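Local coordinates for uncharacterized protein PA0076 (Pseudomonas aeruginosa PAO1, PDB 2QNU) that is of unknown molecular function but, as a TagF protein, is probably associated with the type VI secretion system, at residues S3-Y7 against S18-P22; S55-A61 against V72-P78. The contacts are given in a common frame with arbitrary orientation. Residue numbers count along the deposited sequence, not the author numbering.

Interaction 1: residues S3-Y7 against S18-P22; sequences SVGFY and SRGLP
A short antiparallel pairing at one margin of the central sheet joins the N-terminal strand 4-7 to the two-residue strand 18-19. Phe6 and Arg19 form the hydrogen-bonded pair (CA-CA 5.6 Å): Phe6 N donates to Arg19 O at 3.0 Å and Arg19 N to Phe6 O at 3.1 Å. Tyr7 and Ser18 follow as the non-hydrogen-bonded pair, CA-CA 4.3 Å. Both strands are extended; after Arg19, Gly20 (phi 73°, psi 5°) turns the chain out of strand 18-19. Opposite Gly20, Gly5 CA lies 3.1 Å from Arg19 O and 3.4 Å from Leu21 CD1, so close that a CB on Gly5 would clash. On one face the p rotamer of Phe6 lays its ring against the Arg19 side chain, CE2 to CG 3.2 Å. The other face carries Tyr7 (t), whose ring edge meets Ser18 CB at 3.7 Å from CD2, while Leu21 CD2 packs 4.1 Å from Tyr7 CB. Tyr7 OH is hydrogen-bonded to Asp30 of helix 23-44. Pro22 then takes the N-cap position of that helix. The whole is a beta hairpin with a ten-residue connection, at the margin of the sheet and leading straight into a helix.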
loop_
_atom_site.group_PDB
_atom_site.type_symbol
_atom_site.label_atom_id
_atom_site.label_comp_id
_atom_site.label_asym_id
_atom_site.label_seq_id
_atom_site.Cartn_x
_atom_site.Cartn_y
_atom_site.Cartn_z
ATOM N N SER B 3 -26.020 -2.044 -12.243
ATOM C CA SER B 3 -24.774 -1.914 -11.434
ATOM C C SER B 3 -23.532 -1.317 -12.174
ATOM O O SER B 3 -22.684 -0.686 -11.534
ATOM C CB SER B 3 -24.370 -3.259 -10.833
ATOM O OG SER B 3 -23.282 -3.058 -9.916
ATOM N N VAL B 4 -23.384 -1.598 -13.470
ATOM C CA VAL B 4 -22.342 -0.962 -14.290
ATOM C C VAL B 4 -23.030 0.048 -15.209
ATOM O O VAL B 4 -24.171 -0.144 -15.607
ATOM C CB VAL B 4 -21.565 -1.985 -15.101
ATOM C CG1 VAL B 4 -20.389 -1.337 -15.797
ATOM C CG2 VAL B 4 -21.074 -3.101 -14.168
ATOM N N GLY B 5 -22.370 1.159 -15.510
ATOM C CA GLY B 5 -22.920 2.067 -16.510
ATOM C C GLY B 5 -21.826 2.649 -17.362
ATOM O O GLY B 5 -20.705 2.163 -17.355
ATOM N N PHE B 6 -22.138 3.717 -18.068
ATOM C CA PHE B 6 -21.124 4.305 -18.933
ATOM C C PHE B 6 -21.440 5.791 -19.088
ATOM O O PHE B 6 -22.540 6.213 -18.792
ATOM C CB PHE B 6 -21.053 3.525 -20.275
ATOM C CG PHE B 6 -22.262 3.710 -21.149
ATOM C CD1 PHE B 6 -22.325 4.787 -22.044
ATOM C CD2 PHE B 6 -23.325 2.805 -21.095
ATOM C CE1 PHE B 6 -23.418 5.015 -22.812
ATOM C CE2 PHE B 6 -24.438 3.005 -21.867
ATOM C CZ PHE B 6 -24.477 4.119 -22.764
ATOM N N TYR B 7 -20.433 6.569 -19.466
ATOM C CA TYR B 7 -20.605 7.981 -19.748
ATOM C C TYR B 7 -19.546 8.396 -20.745
ATOM O O TYR B 7 -18.428 7.895 -20.735
ATOM C CB TYR B 7 -20.464 8.861 -18.488
ATOM C CG TYR B 7 -20.432 10.329 -18.791
ATOM C CD1 TYR B 7 -19.242 11.054 -18.776
ATOM C CD2 TYR B 7 -21.585 10.993 -19.115
ATOM C CE1 TYR B 7 -19.235 12.395 -19.087
ATOM C CE2 TYR B 7 -21.577 12.327 -19.418
ATOM C CZ TYR B 7 -20.389 13.007 -19.383
ATOM O OH TYR B 7 -20.417 14.329 -19.666
ATOM N N SER B 18 -25.040 8.742 -21.350
ATOM C CA SER B 18 -24.863 8.381 -19.948
ATOM C C SER B 18 -25.981 7.390 -19.599
ATOM O O SER B 18 -27.133 7.712 -19.816
ATOM C CB SER B 18 -25.016 9.666 -19.092
ATOM O OG SER B 18 -24.855 9.449 -17.677
ATOM N N ARG B 19 -25.649 6.192 -19.131
ATOM C CA ARG B 19 -26.638 5.302 -18.517
ATOM C C ARG B 19 -26.084 4.660 -17.265
ATOM O O ARG B 19 -24.894 4.405 -17.194
ATOM C CB ARG B 19 -27.080 4.146 -19.423
ATOM C CG ARG B 19 -27.169 4.386 -20.920
ATOM C CD ARG B 19 -28.591 4.720 -21.410
ATOM N NE ARG B 19 -28.670 6.078 -21.957
ATOM C CZ ARG B 19 -29.719 6.578 -22.605
ATOM N NH1 ARG B 19 -30.816 5.845 -22.815
ATOM N NH2 ARG B 19 -29.670 7.833 -23.046
ATOM N N GLY B 20 -26.979 4.394 -16.294
ATOM C CA GLY B 20 -26.681 3.538 -15.148
ATOM C C GLY B 20 -25.753 4.135 -14.109
ATOM O O GLY B 20 -25.346 3.449 -13.171
ATOM N N LEU B 21 -25.398 5.415 -14.300
ATOM C CA LEU B 21 -24.474 6.149 -13.451
ATOM C C LEU B 21 -25.183 7.360 -12.827
ATOM O O LEU B 21 -25.903 8.076 -13.500
ATOM C CB LEU B 21 -23.281 6.630 -14.277
ATOM C CG LEU B 21 -21.974 5.801 -14.315
ATOM C CD1 LEU B 21 -22.047 4.316 -14.141
ATOM C CD2 LEU B 21 -21.231 6.131 -15.580
ATOM N N PRO B 22 -24.985 7.594 -11.520
ATOM C CA PRO B 22 -25.628 8.786 -10.919
ATOM C C PRO B 22 -24.813 10.082 -11.179
ATOM O O PRO B 22 -23.644 10.016 -11.539
ATOM C CB PRO B 22 -25.666 8.435 -9.441
ATOM C CG PRO B 22 -24.454 7.501 -9.236
ATOM C CD PRO B 22 -24.190 6.808 -10.555
#

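Interaction 2: residues S55-A61 against V72-P78; sequences SPLWRFA and VTGVVMP
In this antiparallel beta hairpin, strands 58-61 and 72-77 run side by side within the central sheet, their axes 4.6 Å apart at 163°. Ser55 begins the approach, its OG 3.0 Å from Pro78 CG and hydrogen-bonded to Tyr52 O. Leu57 (m) packs its CG against CG of selenomethionine Met77 at 3.6 Å. Regular pairing starts at Trp58, hydrogen-bonded with Val76: Trp58 N to Val76 O 3.1 Å, Val76 N to Trp58 O 2.9 Å. Its indole leads away from the partner strand, and NE1 bonds Phe210 O. Arg59 and Val75 make a non-hydrogen-bonded pair, CA-CA 4.2 Å, their side chains on the opposite face from Trp58; Arg59 CG touches Val75 CG2 at 4.0 Å, and its guanidinium forms a salt bridge with Glu116. Phe60 restores the hydrogen bonds, with Phe60 N to Gly74 O 2.9 Å and Gly74 N to Phe60 O 3.0 Å. Its p rotamer swings the ring across Gly74, where a CB would collide with CZ; Gly74 CA instead makes a CH-pi contact 4.0 Å from the ring centroid. Ala61 pairs with Thr73, CA-CA 4.3 Å, beside a side-chain hydrogen bond from Thr73 OG1 to Phe60 O, 2.8 Å.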
loop_
_atom_site.group_PDB
_atom_site.type_symbol
_atom_site.label_atom_id
_atom_site.label_comp_id
_atom_site.label_asym_id
_atom_site.label_seq_id
_atom_site.Cartn_x
_atom_site.Cartn_y
_atom_site.Cartn_z
ATOM N N SER B 55 -3.577 6.652 -27.846
ATOM C CA SER B 55 -3.263 6.501 -26.460
ATOM C C SER B 55 -3.979 5.244 -25.913
ATOM O O SER B 55 -4.974 4.777 -26.494
ATOM C CB SER B 55 -3.698 7.738 -25.674
ATOM O OG SER B 55 -5.080 7.969 -25.832
ATOM N N PRO B 56 -3.473 4.690 -24.796
ATOM C CA PRO B 56 -4.059 3.494 -24.186
ATOM C C PRO B 56 -5.456 3.600 -23.641
ATOM O O PRO B 56 -6.040 4.684 -23.396
ATOM C CB PRO B 56 -3.141 3.207 -23.002
ATOM C CG PRO B 56 -1.859 3.850 -23.393
ATOM C CD PRO B 56 -2.284 5.126 -24.057
ATOM N N LEU B 57 -6.005 2.406 -23.456
ATOM C CA LEU B 57 -7.171 2.260 -22.626
ATOM C C LEU B 57 -6.597 2.092 -21.216
ATOM O O LEU B 57 -5.627 1.290 -21.028
ATOM C CB LEU B 57 -7.981 1.030 -23.047
ATOM C CG LEU B 57 -8.906 1.279 -24.260
ATOM C CD1 LEU B 57 -8.105 1.430 -25.575
ATOM C CD2 LEU B 57 -9.907 0.174 -24.352
ATOM N N TRP B 58 -7.116 2.919 -20.277
ATOM C CA TRP B 58 -6.705 2.880 -18.901
ATOM C C TRP B 58 -7.795 2.286 -18.017
ATOM O O TRP B 58 -8.894 2.749 -17.930
ATOM C CB TRP B 58 -6.315 4.267 -18.441
ATOM C CG TRP B 58 -5.126 4.772 -19.147
ATOM C CD1 TRP B 58 -5.106 5.691 -20.137
ATOM C CD2 TRP B 58 -3.781 4.425 -18.889
ATOM N NE1 TRP B 58 -3.809 5.924 -20.552
ATOM C CE2 TRP B 58 -2.973 5.179 -19.779
ATOM C CE3 TRP B 58 -3.159 3.610 -17.942
ATOM C CZ2 TRP B 58 -1.593 5.086 -19.791
ATOM C CZ3 TRP B 58 -1.801 3.481 -17.985
ATOM C CH2 TRP B 58 -1.029 4.210 -18.911
ATOM N N ARG B 59 -7.433 1.218 -17.375
ATOM C CA ARG B 59 -8.213 0.631 -16.295
ATOM C C ARG B 59 -7.905 1.483 -15.036
ATOM O O ARG B 59 -6.816 1.974 -14.908
ATOM C CB ARG B 59 -7.710 -0.765 -16.054
ATOM C CG ARG B 59 -7.752 -1.640 -17.272
ATOM C CD ARG B 59 -6.957 -2.895 -17.123
ATOM N NE ARG B 59 -6.916 -3.640 -18.398
ATOM C CZ ARG B 59 -6.331 -4.827 -18.556
ATOM N NH1 ARG B 59 -5.818 -5.466 -17.519
ATOM N NH2 ARG B 59 -6.324 -5.416 -19.733
ATOM N N PHE B 60 -8.889 1.681 -14.176
ATOM C CA PHE B 60 -8.689 2.455 -13.002
ATOM C C PHE B 60 -9.476 1.966 -11.783
ATOM O O PHE B 60 -10.518 1.344 -11.893
ATOM C CB PHE B 60 -9.040 3.919 -13.281
ATOM C CG PHE B 60 -10.481 4.142 -13.670
ATOM C CD1 PHE B 60 -11.476 4.289 -12.703
ATOM C CD2 PHE B 60 -10.837 4.254 -15.005
ATOM C CE1 PHE B 60 -12.789 4.511 -13.073
ATOM C CE2 PHE B 60 -12.132 4.453 -15.391
ATOM C CZ PHE B 60 -13.118 4.582 -14.462
ATOM N N ALA B 61 -8.937 2.331 -10.622
ATOM C CA ALA B 61 -9.636 2.264 -9.357
ATOM C C ALA B 61 -9.375 3.536 -8.555
ATOM O O ALA B 61 -8.221 3.932 -8.308
ATOM C CB ALA B 61 -9.179 1.093 -8.618
ATOM N N VAL B 72 -14.903 3.945 -7.236
ATOM C CA VAL B 72 -15.196 3.700 -8.620
ATOM C C VAL B 72 -14.050 2.944 -9.284
ATOM O O VAL B 72 -12.833 3.186 -9.036
ATOM C CB VAL B 72 -15.745 5.003 -9.324
ATOM C CG1 VAL B 72 -14.915 6.189 -9.027
ATOM C CG2 VAL B 72 -15.981 4.837 -10.854
ATOM N N THR B 73 -14.468 1.971 -10.086
ATOM C CA THR B 73 -13.545 1.204 -10.909
ATOM C C THR B 73 -14.087 1.097 -12.341
ATOM O O THR B 73 -15.282 1.233 -12.570
ATOM C CB THR B 73 -13.290 -0.168 -10.333
ATOM O OG1 THR B 73 -12.201 -0.777 -11.018
ATOM C CG2 THR B 73 -14.511 -1.055 -10.424
ATOM N N GLY B 74 -13.180 0.919 -13.298
ATOM C CA GLY B 74 -13.602 0.892 -14.681
ATOM C C GLY B 74 -12.486 0.970 -15.680
ATOM O O GLY B 74 -11.338 0.657 -15.372
ATOM N N VAL B 75 -12.868 1.327 -16.893
ATOM C CA VAL B 75 -11.916 1.527 -17.976
ATOM C C VAL B 75 -12.333 2.757 -18.770
ATOM O O VAL B 75 -13.501 2.989 -18.962
ATOM C CB VAL B 75 -11.794 0.308 -18.909
ATOM C CG1 VAL B 75 -10.650 0.540 -19.931
ATOM C CG2 VAL B 75 -11.549 -0.977 -18.137
ATOM N N VAL B 76 -11.368 3.566 -19.188
ATOM C CA VAL B 76 -11.671 4.739 -20.006
ATOM C C VAL B 76 -10.851 4.646 -21.287
ATOM O O VAL B 76 -9.708 4.190 -21.264
ATOM C CB VAL B 76 -11.375 6.093 -19.319
ATOM C CG1 VAL B 76 -9.955 6.178 -18.756
ATOM C CG2 VAL B 76 -11.588 7.253 -20.286
HETATM N N MSE B 77 -11.477 5.027 -22.408
HETATM C CA MSE B 77 -10.869 4.974 -23.753
HETATM C C MSE B 77 -11.080 6.255 -24.536
HETATM O O MSE B 77 -12.163 6.760 -24.535
HETATM C CB MSE B 77 -11.568 3.842 -24.548
HETATM C CG MSE B 77 -11.005 3.677 -25.982
HETATM SE SE MSE B 77 -12.099 2.372 -27.068
HETATM C CE MSE B 77 -13.563 3.511 -27.418
ATOM N N PRO B 78 -10.068 6.742 -25.272
ATOM C CA PRO B 78 -10.316 7.882 -26.173
ATOM C C PRO B 78 -11.447 7.577 -27.169
ATOM O O PRO B 78 -11.529 6.464 -27.692
ATOM C CB PRO B 78 -8.985 8.069 -26.921
ATOM C CG PRO B 78 -7.979 7.382 -26.059
ATOM C CD PRO B 78 -8.658 6.301 -25.302
#

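Overall arrangement
Local pairings can be assembled into one sheet without touching, and these two do so in series. From the N terminus, interaction 1 closes the loop between strands 4-7 and 18-19 before the chain enters helices 23-44 and 48-53; interaction 2 then closes a second hairpin, so the two neither nest nor cross. Strand 89-95 bridges them, lying between strands 4-7 and 71-77 and bonding to both: Gly5 pairs with Ala92, Thr73 with Cys93. The centres are 15 Å apart and the nearest atoms about 7 Å. Interaction 1 thus forms one margin of the antiparallel sheet, whereas interaction 2 lies near the chain's centre, with strand 180-185 next to strand 58-62 on its far side.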